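Local coordinates for mandelate racemase/muconate lactonizing enzyme-like protein (Roseovarius sp. TM1035, PDB 3RCY) that probably catalyses a metal-dependent reaction on a carboxylate substrate, as relatives in the mandelate racemase and muconate lactonizing enzyme family do, though its own substrate is not established, at residues Pro17-Arg22 and His311-Pro316; Thr130-Leu135 and Glu152-Cys157; Thr145-Ala150 and Ser189-Arg194; Tyr173-Gly178 and Met389-Cys394; Tyr229-Tyr234 and Val253-Ala258. All blocks are in the same frame, centred on the assembly; numbering follows the deposited sequence. Where two conformers were deposited one is given.

Contact 1: residues Pro17-Arg22 and His311-Pro316; sequences PGWGGR and HLYAGP
Tyr313 lays its ring flat against Gly20, part of a type II beta turn, Gly18 to Gly21, in the loop between strands 4-12 and 24-31 of the N-terminal domain, which here reaches a loop of the barrel domain. The turn is closed by Gly21 N donating to Gly18 O at 3.2 Å. Gly20 takes its third position with a phi of 107°, where a CB would run into the carbonyl oxygen of Trp19, so glycine suits the turn; a CB would also press on Ala314 O. From CB of Tyr313, CG stands anti to the backbone N (chi1 -157°), which carries the ring out to the turn. CG and CD1 face Gly20 CA, which makes a CH-pi contact 3.7 Å from the ring centroid and 10° off its normal. On the other branch CD2 lies 3.7 Å from Gly20 C, and CE2 comes within 3.3 Å of Gly21 N. CE1 meets Gly20 N, and CZ is 3.2 Å from that nitrogen, so the peptide before Gly20 also lies against the ring. Tyr133 touches the tyrosine, and the side chain of Tyr313 is about 7 Å from the bound magnesium ion, consistent with this turn edging the active site. At the tip, OH sits 3.3 Å from Gly20 N at an angle too poor for a hydrogen bond, with the Trp19 ring obliquely beside it, CE3 to OH 4.1 Å.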
# COMPACT_ATOMS: atom_id res chain seq x y z
N PRO A 17 -50.95 -2.06 7.50
CA PRO A 17 -49.86 -1.40 8.23
C PRO A 17 -48.79 -0.77 7.33
O PRO A 17 -47.88 -0.11 7.83
CB PRO A 17 -49.25 -2.54 9.05
CG PRO A 17 -49.48 -3.75 8.20
CD PRO A 17 -50.81 -3.53 7.52
N GLY A 18 -48.90 -0.99 6.01
CA GLY A 18 -48.07 -0.27 5.03
C GLY A 18 -46.64 -0.74 4.84
O GLY A 18 -45.72 0.08 4.73
N TRP A 19 -46.44 -2.06 4.79
CA TRP A 19 -45.11 -2.61 4.51
C TRP A 19 -44.67 -2.28 3.09
O TRP A 19 -45.42 -2.51 2.13
CB TRP A 19 -45.06 -4.13 4.72
CG TRP A 19 -45.59 -4.62 6.04
CD1 TRP A 19 -46.27 -5.78 6.26
CD2 TRP A 19 -45.48 -3.97 7.32
NE1 TRP A 19 -46.60 -5.90 7.59
CE2 TRP A 19 -46.12 -4.81 8.27
CE3 TRP A 19 -44.90 -2.77 7.77
CZ2 TRP A 19 -46.21 -4.48 9.63
CZ3 TRP A 19 -44.98 -2.44 9.12
CH2 TRP A 19 -45.64 -3.30 10.04
N GLY A 20 -43.47 -1.73 2.97
CA GLY A 20 -42.99 -1.22 1.70
C GLY A 20 -42.95 0.31 1.64
O GLY A 20 -42.56 0.86 0.61
N GLY A 21 -43.34 0.98 2.72
CA GLY A 21 -43.20 2.44 2.84
C GLY A 21 -44.49 3.23 2.63
O GLY A 21 -45.55 2.65 2.39
N ARG A 22 -44.39 4.55 2.72
CA ARG A 22 -45.57 5.43 2.69
C ARG A 22 -46.24 5.53 1.31
O ARG A 22 -47.46 5.68 1.22
CB ARG A 22 -45.23 6.83 3.20
CG ARG A 22 -45.11 6.93 4.72
CD ARG A 22 -45.00 8.40 5.16
NE ARG A 22 -44.93 8.53 6.61
CZ ARG A 22 -43.82 8.40 7.34
NH1 ARG A 22 -42.66 8.12 6.76
NH2 ARG A 22 -43.88 8.54 8.65
N HIS A 311 -32.35 -5.05 -3.57
CA HIS A 311 -33.12 -4.44 -2.49
C HIS A 311 -34.60 -4.34 -2.85
O HIS A 311 -34.94 -4.05 -4.00
CB HIS A 311 -32.59 -3.03 -2.21
CG HIS A 311 -33.33 -2.30 -1.12
ND1 HIS A 311 -34.33 -1.39 -1.37
CD2 HIS A 311 -33.21 -2.38 0.23
CE1 HIS A 311 -34.78 -0.91 -0.23
NE2 HIS A 311 -34.12 -1.49 0.76
N LEU A 312 -35.46 -4.56 -1.86
CA LEU A 312 -36.87 -4.21 -2.00
C LEU A 312 -37.45 -3.65 -0.71
O LEU A 312 -37.67 -4.39 0.25
CB LEU A 312 -37.73 -5.40 -2.49
CG LEU A 312 -39.19 -4.98 -2.77
CD1 LEU A 312 -39.33 -4.22 -4.10
CD2 LEU A 312 -40.15 -6.14 -2.71
N TYR A 313 -37.68 -2.35 -0.68
CA TYR A 313 -38.63 -1.79 0.27
C TYR A 313 -39.50 -0.82 -0.49
O TYR A 313 -39.44 0.39 -0.29
CB TYR A 313 -37.97 -1.15 1.51
CG TYR A 313 -38.95 -1.12 2.66
CD1 TYR A 313 -39.34 -2.30 3.29
CD2 TYR A 313 -39.53 0.08 3.08
CE1 TYR A 313 -40.26 -2.30 4.32
CE2 TYR A 313 -40.46 0.10 4.13
CZ TYR A 313 -40.82 -1.10 4.74
OH TYR A 313 -41.75 -1.12 5.76
N ALA A 314 -40.31 -1.39 -1.38
CA ALA A 314 -41.09 -0.63 -2.34
C ALA A 314 -42.12 -1.57 -2.95
O ALA A 314 -42.40 -2.64 -2.39
CB ALA A 314 -40.16 -0.06 -3.42
N GLY A 315 -42.69 -1.19 -4.09
CA GLY A 315 -43.79 -1.95 -4.68
C GLY A 315 -43.38 -3.13 -5.54
O GLY A 315 -42.18 -3.39 -5.72
N PRO A 316 -44.38 -3.86 -6.06
CA PRO A 316 -44.17 -5.10 -6.81
C PRO A 316 -43.63 -4.88 -8.23
O PRO A 316 -43.20 -5.84 -8.87
CB PRO A 316 -45.58 -5.70 -6.87
CG PRO A 316 -46.49 -4.50 -6.82
CD PRO A 316 -45.81 -3.56 -5.87

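Contact 2: residues Thr130-Leu135 and Glu152-Cys157; sequences TYLYPL and ESAADC
Ser153 and Tyr133 provide the one hydrogen bond between the segments: Ser153 OG donates to Tyr133 O at 2.7 Å, approaching 33° out of the carbonyl plane. The hydroxyl lies beside its own backbone N (chi1 -67°), which turns it off the helix and onto the loop that follows strand 126-131. Apolar contacts form a second group. Leu132 sends CD2 against the helix backbone, 3.5 Å from Ala154 CA, where a small alanine permits the approach. The same methyl lies 4.0 Å from Cys157 SG, and Thr130 CG2 meets that sulfur from the strand at 3.7 Å. Leu135 differs in setting carbon against polar atoms. It spans a helical turn, from Glu152 and Ser153 to Asp156, its CG 3.6 Å from Ser153 OG and its CD1 3.8 Å from Glu152 O. Its other methyl, CD2, touches the carboxylate of Asp156, whose OD2 is engaged in a salt bridge with Arg160. The contact thus seats helix 147-159 on the strand and loop before it, within the first beta-alpha-beta unit of the barrel. One directional bond is set among nonpolar contacts, so the loop is joined to the helix by a single polar link and otherwise by shape.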
# COMPACT_ATOMS: atom_id res chain seq x y z
N THR A 130 -37.38 -12.43 3.41
CA THR A 130 -38.24 -11.36 3.89
C THR A 130 -37.74 -10.82 5.22
O THR A 130 -37.03 -11.52 5.95
CB THR A 130 -39.72 -11.84 3.99
OG1 THR A 130 -40.56 -10.77 4.46
CG2 THR A 130 -39.86 -13.04 4.91
N TYR A 131 -38.08 -9.57 5.53
CA TYR A 131 -38.03 -9.07 6.89
C TYR A 131 -38.96 -9.91 7.76
O TYR A 131 -39.92 -10.51 7.27
CB TYR A 131 -38.56 -7.63 6.97
CG TYR A 131 -37.54 -6.53 6.90
CD1 TYR A 131 -37.61 -5.58 5.86
CD2 TYR A 131 -36.54 -6.39 7.86
CE1 TYR A 131 -36.70 -4.54 5.78
CE2 TYR A 131 -35.62 -5.34 7.79
CZ TYR A 131 -35.71 -4.42 6.74
OH TYR A 131 -34.81 -3.37 6.63
N LEU A 132 -38.67 -9.93 9.06
CA LEU A 132 -39.62 -10.44 10.05
C LEU A 132 -40.66 -9.36 10.37
O LEU A 132 -40.34 -8.31 10.93
CB LEU A 132 -38.89 -10.87 11.32
CG LEU A 132 -37.87 -11.99 11.12
CD1 LEU A 132 -37.11 -12.28 12.41
CD2 LEU A 132 -38.57 -13.23 10.59
N TYR A 133 -41.91 -9.63 9.99
CA TYR A 133 -43.02 -8.70 10.24
C TYR A 133 -43.89 -9.23 11.38
O TYR A 133 -43.90 -10.45 11.61
CB TYR A 133 -43.86 -8.51 8.98
CG TYR A 133 -43.13 -7.83 7.84
CD1 TYR A 133 -42.89 -6.46 7.87
CD2 TYR A 133 -42.66 -8.56 6.74
CE1 TYR A 133 -42.21 -5.81 6.83
CE2 TYR A 133 -41.98 -7.93 5.69
CZ TYR A 133 -41.76 -6.55 5.75
OH TYR A 133 -41.10 -5.90 4.74
N PRO A 134 -44.61 -8.34 12.08
CA PRO A 134 -45.51 -8.79 13.15
C PRO A 134 -46.53 -9.79 12.62
O PRO A 134 -47.07 -9.61 11.52
CB PRO A 134 -46.22 -7.51 13.60
CG PRO A 134 -45.36 -6.39 13.14
CD PRO A 134 -44.66 -6.87 11.90
N LEU A 135 -46.74 -10.86 13.38
CA LEU A 135 -47.85 -11.77 13.15
C LEU A 135 -49.15 -11.12 13.66
O LEU A 135 -49.08 -10.10 14.36
CB LEU A 135 -47.57 -13.11 13.86
CG LEU A 135 -46.41 -13.93 13.27
CD1 LEU A 135 -46.19 -15.22 14.06
CD2 LEU A 135 -46.64 -14.24 11.78
N GLU A 152 -41.00 -15.88 16.85
CA GLU A 152 -42.26 -16.44 16.35
C GLU A 152 -42.46 -16.17 14.85
O GLU A 152 -42.86 -17.06 14.10
CB GLU A 152 -43.46 -15.91 17.14
CG GLU A 152 -43.57 -16.45 18.56
CD GLU A 152 -44.85 -16.04 19.26
OE1 GLU A 152 -45.40 -14.95 18.96
OE2 GLU A 152 -45.31 -16.80 20.13
N SER A 153 -42.16 -14.94 14.43
CA SER A 153 -42.26 -14.58 13.02
C SER A 153 -41.28 -15.38 12.18
O SER A 153 -41.61 -15.80 11.07
CB SER A 153 -42.06 -13.07 12.80
OG SER A 153 -43.14 -12.36 13.37
N ALA A 154 -40.08 -15.60 12.72
CA ALA A 154 -39.05 -16.39 12.04
C ALA A 154 -39.48 -17.85 11.85
O ALA A 154 -39.30 -18.41 10.76
CB ALA A 154 -37.73 -16.32 12.80
N ALA A 155 -40.04 -18.45 12.91
CA ALA A 155 -40.58 -19.81 12.85
C ALA A 155 -41.65 -19.92 11.78
O ALA A 155 -41.67 -20.88 11.01
CB ALA A 155 -41.14 -20.23 14.21
N ASP A 156 -42.52 -18.92 11.70
CA ASP A 156 -43.56 -18.90 10.68
C ASP A 156 -42.98 -18.73 9.26
O ASP A 156 -43.40 -19.43 8.34
CB ASP A 156 -44.61 -17.83 10.98
CG ASP A 156 -45.84 -17.98 10.12
OD1 ASP A 156 -46.51 -19.04 10.19
OD2 ASP A 156 -46.14 -17.05 9.36
N CYS A 157 -42.02 -17.82 9.08
CA CYS A 157 -41.35 -17.67 7.78
C CYS A 157 -40.72 -18.98 7.31
O CYS A 157 -40.86 -19.38 6.15
CB CYS A 157 -40.28 -16.58 7.85
SG CYS A 157 -40.96 -14.95 7.91

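Contact 3: residues Thr145-Ala150 and Ser189-Arg194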
# COMPACT_ATOMS: atom_id res chain seq x y z
N THR A 145 -38.94 -4.41 19.13
CA THR A 145 -37.91 -4.67 20.14
C THR A 145 -38.15 -5.94 20.96
O THR A 145 -37.52 -6.15 21.99
CB THR A 145 -37.74 -3.47 21.09
OG1 THR A 145 -39.01 -3.11 21.63
CG2 THR A 145 -37.15 -2.26 20.34
N SER A 146 -39.06 -6.80 20.49
CA SER A 146 -39.32 -8.08 21.14
C SER A 146 -38.64 -9.25 20.41
O SER A 146 -39.08 -9.66 19.34
CB SER A 146 -40.82 -8.34 21.22
OG SER A 146 -41.06 -9.62 21.78
N ALA A 147 -37.58 -9.80 21.01
CA ALA A 147 -36.90 -10.98 20.45
C ALA A 147 -37.84 -12.18 20.40
O ALA A 147 -37.85 -12.91 19.41
CB ALA A 147 -35.63 -11.31 21.24
N ASP A 148 -38.62 -12.37 21.46
CA ASP A 148 -39.63 -13.42 21.53
C ASP A 148 -40.59 -13.40 20.33
O ASP A 148 -40.79 -14.42 19.68
CB ASP A 148 -40.41 -13.36 22.85
CG ASP A 148 -39.62 -13.94 24.03
OD1 ASP A 148 -38.51 -14.47 23.82
OD2 ASP A 148 -40.12 -13.88 25.17
N MET A 149 -41.15 -12.23 20.04
CA MET A 149 -42.08 -12.08 18.91
C MET A 149 -41.38 -12.26 17.57
O MET A 149 -41.91 -12.93 16.68
CB MET A 149 -42.80 -10.73 18.96
CG MET A 149 -43.78 -10.57 20.13
SD MET A 149 -44.66 -9.00 20.04
CE MET A 149 -44.77 -8.60 21.79
N ALA A 150 -40.19 -11.68 17.42
CA ALA A 150 -39.39 -11.88 16.22
C ALA A 150 -39.14 -13.37 15.96
O ALA A 150 -39.27 -13.83 14.84
CB ALA A 150 -38.07 -11.11 16.31
N SER A 189 -29.59 -7.00 20.34
CA SER A 189 -29.15 -7.61 19.09
C SER A 189 -28.70 -9.05 19.29
O SER A 189 -29.00 -9.91 18.47
CB SER A 189 -28.03 -6.79 18.44
OG SER A 189 -28.51 -5.52 18.04
N VAL A 190 -27.97 -9.29 20.39
CA VAL A 190 -27.54 -10.64 20.76
C VAL A 190 -28.76 -11.51 21.10
O VAL A 190 -28.86 -12.65 20.65
CB VAL A 190 -26.52 -10.59 21.95
CG1 VAL A 190 -26.29 -11.97 22.54
CG2 VAL A 190 -25.19 -9.96 21.49
N GLU A 191 -29.69 -10.97 21.89
CA GLU A 191 -30.92 -11.69 22.23
C GLU A 191 -31.73 -12.10 20.99
O GLU A 191 -32.20 -13.24 20.90
CB GLU A 191 -31.79 -10.87 23.19
CG GLU A 191 -32.94 -11.69 23.79
CD GLU A 191 -33.99 -10.85 24.49
OE1 GLU A 191 -33.83 -9.61 24.58
OE2 GLU A 191 -34.99 -11.44 24.97
N PHE A 192 -31.89 -11.17 20.04
CA PHE A 192 -32.55 -11.46 18.76
C PHE A 192 -31.86 -12.61 18.01
O PHE A 192 -32.52 -13.57 17.62
CB PHE A 192 -32.59 -10.22 17.86
CG PHE A 192 -33.87 -9.41 17.95
CD1 PHE A 192 -34.22 -8.74 19.13
CD2 PHE A 192 -34.69 -9.28 16.83
CE1 PHE A 192 -35.39 -7.98 19.19
CE2 PHE A 192 -35.87 -8.52 16.89
CZ PHE A 192 -36.22 -7.87 18.07
N CYS A 193 -30.55 -12.50 17.81
CA CYS A 193 -29.81 -13.53 17.09
C CYS A 193 -29.92 -14.88 17.78
O CYS A 193 -30.16 -15.89 17.12
CB CYS A 193 -28.33 -13.14 16.91
SG CYS A 193 -28.06 -11.81 15.72
N ARG A 194 -29.75 -14.90 19.10
CA ARG A 194 -29.81 -16.14 19.88
C ARG A 194 -31.19 -16.81 19.74
O ARG A 194 -31.27 -18.01 19.44
CB ARG A 194 -29.47 -15.88 21.36
CG ARG A 194 -29.59 -17.11 22.27
CD ARG A 194 -29.14 -16.85 23.72
NE ARG A 194 -29.81 -15.71 24.36
CZ ARG A 194 -30.94 -15.79 25.07
NH1 ARG A 194 -31.56 -16.96 25.23
NH2 ARG A 194 -31.46 -14.69 25.62
O HOH W 1 -36.65 -8.95 23.67
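Phe192 turns one face of its ring over Ala147, whose CA makes a CH-pi contact 3.9 Å from the ring centroid and 23° off the normal. Ala147 CB lies 3.6 Å from Phe192 CD1. One helical turn on, Ala150 CB comes to 3.4 Å from Phe192 CE2, approaching obliquely, while Thr145 C lies at the ring edge, close to its plane. Alanine suits both positions, because its methyl touches the ring and its small size lets the backbones come close. The ring therefore packs against the first turn of helix 147-159, joining two neighbouring outer helices of the barrel, 147-159 and 183-200. Ser146 is the N-cap of that helix: OG accepts from Met149 N at 3.1 Å with a nearly straight N-H...O angle of 164°, satisfying a first-turn amide that lacks a helical carbonyl acceptor four residues back. Glu191 stands beside the ring contact. Its CG lies anti to the backbone N (chi1 -169°), and the extended chain runs along Ala147, with CD 3.7 Å from Ala147 CB. Its OE2 pairs with Lys195, which also bridges to Asp148 and probably offsets the like charges of Asp148 OD1 and Glu191 OE2, 4.8 Å apart. A water accepts from Ala147 N at 2.9 Å and donates weakly to Glu191 OE1, 3.0 Å away, and to Thr145 O.

Contact 4: residues Tyr173-Gly178 and Met389-Cys394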
# COMPACT_ATOMS: atom_id res chain seq x y z
N TYR A 173 -32.01 4.82 13.38
CA TYR A 173 -31.11 5.63 12.57
C TYR A 173 -31.54 7.09 12.71
O TYR A 173 -32.73 7.39 12.69
CB TYR A 173 -31.13 5.19 11.11
CG TYR A 173 -32.48 4.81 10.53
CD1 TYR A 173 -32.96 3.50 10.60
CD2 TYR A 173 -33.27 5.77 9.87
CE1 TYR A 173 -34.19 3.14 10.05
CE2 TYR A 173 -34.51 5.42 9.31
CZ TYR A 173 -34.96 4.11 9.40
OH TYR A 173 -36.17 3.76 8.85
N THR A 174 -30.57 7.99 12.87
CA THR A 174 -30.89 9.41 13.00
C THR A 174 -30.10 10.29 12.01
O THR A 174 -29.07 9.88 11.45
CB THR A 174 -30.70 9.96 14.45
OG1 THR A 174 -29.36 10.43 14.61
CG2 THR A 174 -31.00 8.90 15.51
N LEU A 175 -30.59 11.51 11.84
CA LEU A 175 -30.04 12.45 10.87
C LEU A 175 -28.65 12.98 11.23
O LEU A 175 -27.99 13.59 10.40
CB LEU A 175 -31.02 13.60 10.61
CG LEU A 175 -31.51 14.45 11.79
CD1 LEU A 175 -30.45 15.43 12.23
CD2 LEU A 175 -32.80 15.19 11.44
N ARG A 176 -28.22 12.76 12.47
CA ARG A 176 -26.93 13.24 12.96
C ARG A 176 -25.76 12.50 12.30
O ARG A 176 -24.64 13.03 12.21
CB ARG A 176 -26.87 13.13 14.49
CG ARG A 176 -28.02 13.87 15.18
CD ARG A 176 -28.50 13.17 16.45
NE ARG A 176 -29.64 13.87 17.04
CZ ARG A 176 -29.55 15.06 17.62
NH1 ARG A 176 -28.38 15.67 17.69
NH2 ARG A 176 -30.63 15.64 18.13
N GLY A 177 -26.02 11.28 11.84
CA GLY A 177 -25.00 10.42 11.26
C GLY A 177 -24.69 9.28 12.21
O GLY A 177 -25.45 9.02 13.14
N GLY A 178 -23.56 8.61 11.99
CA GLY A 178 -23.18 7.47 12.82
C GLY A 178 -23.19 7.79 14.31
O GLY A 178 -22.79 8.90 14.71
N MET A 389 -35.77 9.82 8.54
CA MET A 389 -34.73 9.66 9.58
C MET A 389 -35.03 10.52 10.80
O MET A 389 -35.26 11.72 10.69
CB MET A 389 -33.33 9.98 9.03
CG MET A 389 -32.86 9.03 7.95
SD MET A 389 -31.12 9.21 7.49
CE MET A 389 -30.34 8.03 8.59
N GLN A 390 -35.00 9.87 11.97
CA GLN A 390 -35.22 10.51 13.27
C GLN A 390 -34.35 11.75 13.50
O GLN A 390 -33.20 11.80 13.05
CB GLN A 390 -34.91 9.48 14.37
CG GLN A 390 -35.70 9.65 15.64
CD GLN A 390 -35.44 8.51 16.62
OE1 GLN A 390 -36.17 7.51 16.62
NE2 GLN A 390 -34.40 8.65 17.43
N GLU A 391 -34.90 12.74 14.21
CA GLU A 391 -34.09 13.89 14.66
C GLU A 391 -33.51 13.66 16.07
O GLU A 391 -32.34 13.96 16.31
CB GLU A 391 -34.87 15.22 14.60
CG GLU A 391 -34.04 16.42 15.07
CD GLU A 391 -34.47 17.75 14.46
OE1 GLU A 391 -34.77 17.80 13.25
OE2 GLU A 391 -34.49 18.75 15.21
N ALA A 392 -34.33 13.14 16.98
CA ALA A 392 -33.90 12.81 18.34
C ALA A 392 -32.72 11.83 18.33
O ALA A 392 -32.68 10.91 17.51
CB ALA A 392 -35.06 12.24 19.15
N SER A 393 -31.77 12.04 19.24
CA SER A 393 -30.58 11.19 19.34
C SER A 393 -30.91 9.79 19.87
O SER A 393 -32.01 9.56 20.39
CB SER A 393 -29.53 11.85 20.23
OG SER A 393 -29.96 11.87 21.59
N CYS A 394 -29.95 8.88 19.72
CA CYS A 394 -30.02 7.55 20.32
C CYS A 394 -30.23 7.65 21.84
O CYS A 394 -29.64 8.52 22.50
CB CYS A 394 -28.73 6.76 20.01
SG CYS A 394 -28.62 5.11 20.77
O HOH W 2 -35.62 7.21 12.32
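Leu175 N donates to Gln390 O at 2.9 Å, next to an isolated beta bridge pairing Thr174 with Gln390, where a type I turn, Thr174 to Gly177, in the loop after barrel strand 164-167 meets the C-terminal tail. On the other side of the bridge the bond from Gln390 N to Tyr173 O is weak at 3.4 Å, and a water spans the pair, accepting from Gln390 N at 2.8 Å and donating to Tyr173 O. Side chains flank this backbone core. Leu175 lays CD2 3.7 Å from Glu391 CA, and Met389 CG meets the edge of the Tyr173 ring at CD2, 3.8 Å off. With an alanine at Leu175, Glu391 CA and CB would probably be uncovered and a gap opened, the glutamate chain losing its apolar support. Further out, Arg77 of a second subunit forms a salt bridge with Glu391, which makes this meeting of loops part of the assembly. In one of two conformers Arg176 NE bonds to Glu391 O and NH1 to Met122 O of a third subunit, both less certain for that. Gln390 braces its own tail: NE2 reaches Ala392 O at 2.8 Å, almost straight at 172°, from above that carbonyl plane.

Contact 5: residues Tyr229-Tyr234 and Val253-Ala258; sequences YSPLWY and VRIPVA
A beta-alpha-beta unit of the barrel, strand 233-235, helix 243-252 and strand 257-259, brings Tyr234 beside Val257 as parallel neighbours. Tyr234 N donates to Pro256 O at 2.8 Å, and Ala258 N to Tyr234 O at 2.9 Å with an angle of 168°, so Tyr234 bonds to the residues on both sides of Val257, the usual parallel pattern. Pro256, which has no amide hydrogen, can still serve here because its carbonyl is what the strand needs. Ala258 puts its CB over one face of Trp233, 3.8 Å from the centroid of the five-membered ring and 18° off its normal, a CH-pi contact that a small residue allows. The indole also meets Tyr129 edge-to-face, and its NE1 bonds weakly to Glu235, a ligand of the magnesium ion. Tyr234 stands on the strand face it shares with Val257, toward helix 243-252. Its CG is anti to the backbone N (chi1 -173°), and the ring edge at CD2 lies 4.1 Å from Val253 CG2. Tyrosine suits the place because its OH hydrogen-bonds to Ala219 O. Ile255 lies just ahead of strand 257-259, packed against Pro231 and Tyr234: CG2 is 3.5 Å from Pro231 O and 3.8 Å from Tyr234 CB, while CD1 crosses to Pro231 CG at 3.8 Å. An alanine in place of Ile255 would probably open a gap between Pro231 and Tyr234 and leave the proline ring without its apolar mate. At the neighbouring Pro256, CG comes 3.4 Å from Leu232 O, a buried carbonyl oxygen with no polar partner in the model.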
# COMPACT_ATOMS: atom_id res chain seq x y z
N TYR A 229 -23.49 -16.17 16.24
CA TYR A 229 -24.76 -16.70 15.72
C TYR A 229 -24.70 -16.94 14.22
O TYR A 229 -25.70 -17.30 13.59
CB TYR A 229 -25.94 -15.82 16.16
CG TYR A 229 -25.90 -15.71 17.66
CD1 TYR A 229 -26.38 -16.75 18.46
CD2 TYR A 229 -25.26 -14.63 18.27
CE1 TYR A 229 -26.29 -16.68 19.85
CE2 TYR A 229 -25.16 -14.56 19.65
CZ TYR A 229 -25.68 -15.58 20.43
OH TYR A 229 -25.57 -15.49 21.79
N SER A 230 -23.49 -16.75 13.67
CA SER A 230 -23.21 -16.95 12.26
C SER A 230 -24.22 -16.25 11.31
O SER A 230 -24.77 -16.88 10.40
CB SER A 230 -23.10 -18.46 11.94
OG SER A 230 -22.67 -18.65 10.60
N PRO A 231 -24.46 -14.94 11.53
CA PRO A 231 -25.33 -14.25 10.57
C PRO A 231 -24.73 -14.27 9.16
O PRO A 231 -23.51 -14.16 9.00
CB PRO A 231 -25.39 -12.82 11.10
CG PRO A 231 -24.17 -12.68 11.95
CD PRO A 231 -23.90 -14.02 12.54
N LEU A 232 -25.58 -14.43 8.15
CA LEU A 232 -25.12 -14.51 6.76
C LEU A 232 -24.56 -13.17 6.27
O LEU A 232 -23.59 -13.15 5.52
CB LEU A 232 -26.23 -15.03 5.84
CG LEU A 232 -25.89 -15.28 4.36
CD1 LEU A 232 -26.78 -16.34 3.78
CD2 LEU A 232 -26.01 -13.99 3.52
N TRP A 233 -25.18 -12.07 6.68
CA TRP A 233 -24.64 -10.75 6.38
C TRP A 233 -24.94 -9.72 7.46
O TRP A 233 -25.82 -9.91 8.30
CB TRP A 233 -25.04 -10.23 4.98
CG TRP A 233 -26.46 -9.69 4.79
CD1 TRP A 233 -27.11 -8.76 5.56
CD2 TRP A 233 -27.35 -10.01 3.71
NE1 TRP A 233 -28.36 -8.50 5.04
CE2 TRP A 233 -28.53 -9.26 3.91
CE3 TRP A 233 -27.27 -10.87 2.61
CZ2 TRP A 233 -29.63 -9.34 3.04
CZ3 TRP A 233 -28.37 -10.95 1.74
CH2 TRP A 233 -29.53 -10.19 1.97
N TYR A 234 -24.18 -8.63 7.40
CA TYR A 234 -24.28 -7.48 8.27
C TYR A 234 -24.52 -6.33 7.29
O TYR A 234 -23.62 -5.94 6.54
CB TYR A 234 -22.94 -7.31 9.01
CG TYR A 234 -22.85 -6.27 10.11
CD1 TYR A 234 -23.99 -5.66 10.65
CD2 TYR A 234 -21.60 -5.93 10.64
CE1 TYR A 234 -23.88 -4.72 11.67
CE2 TYR A 234 -21.48 -4.99 11.65
CZ TYR A 234 -22.62 -4.40 12.17
OH TYR A 234 -22.49 -3.49 13.18
N VAL A 253 -14.78 -7.24 11.31
CA VAL A 253 -15.84 -8.16 11.76
C VAL A 253 -15.83 -9.43 10.89
O VAL A 253 -15.47 -9.37 9.72
CB VAL A 253 -17.25 -7.48 11.78
CG1 VAL A 253 -17.25 -6.22 12.67
CG2 VAL A 253 -17.72 -7.15 10.37
N ARG A 254 -16.19 -10.57 11.48
CA ARG A 254 -16.07 -11.86 10.77
C ARG A 254 -17.32 -12.20 9.94
O ARG A 254 -17.43 -13.30 9.36
CB ARG A 254 -15.73 -12.99 11.75
CG ARG A 254 -14.55 -12.68 12.69
CD ARG A 254 -13.91 -13.96 13.22
NE ARG A 254 -13.10 -14.59 12.18
CZ ARG A 254 -12.48 -15.77 12.28
NH1 ARG A 254 -12.59 -16.48 13.40
NH2 ARG A 254 -11.76 -16.23 11.26
N ILE A 255 -18.24 -11.24 9.85
CA ILE A 255 -19.50 -11.37 9.11
C ILE A 255 -19.39 -10.62 7.77
O ILE A 255 -18.85 -9.52 7.73
CB ILE A 255 -20.66 -10.71 9.91
CG1 ILE A 255 -20.62 -11.12 11.39
CG2 ILE A 255 -22.03 -11.01 9.29
CD1 ILE A 255 -21.40 -10.16 12.32
N PRO A 256 -19.88 -11.23 6.67
CA PRO A 256 -19.91 -10.53 5.39
C PRO A 256 -20.74 -9.26 5.45
O PRO A 256 -21.84 -9.25 6.03
CB PRO A 256 -20.56 -11.54 4.44
CG PRO A 256 -20.22 -12.87 5.05
CD PRO A 256 -20.32 -12.63 6.54
N VAL A 257 -20.21 -8.19 4.88
CA VAL A 257 -20.92 -6.91 4.87
C VAL A 257 -21.72 -6.79 3.57
O VAL A 257 -21.23 -7.13 2.49
CB VAL A 257 -19.94 -5.72 5.05
CG1 VAL A 257 -20.65 -4.36 4.82
CG2 VAL A 257 -19.31 -5.77 6.46
N ALA A 258 -22.97 -6.36 3.71
CA ALA A 258 -23.87 -6.15 2.59
C ALA A 258 -24.26 -4.69 2.56
O ALA A 258 -24.49 -4.08 3.61
CB ALA A 258 -25.12 -7.03 2.72

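In the fold
Contact 1 joins the N-terminal domain to the barrel and closes a loop of chain in which contacts 2, 3 and 5 are nested; contact 4, which brings the C-terminal tail onto a barrel loop, crosses it. Contacts 2 and 3 share helix 147-159, their centres about 12 Å apart, and meet where Leu132 packs on Ala150. Contact 5 reaches the same barrel sheet as contact 2, centres about 20 Å apart, and touches contact 3 through Tyr229. Contacts 1 and 2 meet through Trp19 stacked on Tyr133. Contacts 1, 4 and 5 each bring a side chain within about 7 to 8 Å of the magnesium ion, consistent with the enolase-superfamily arrangement of a capping domain over a barrel.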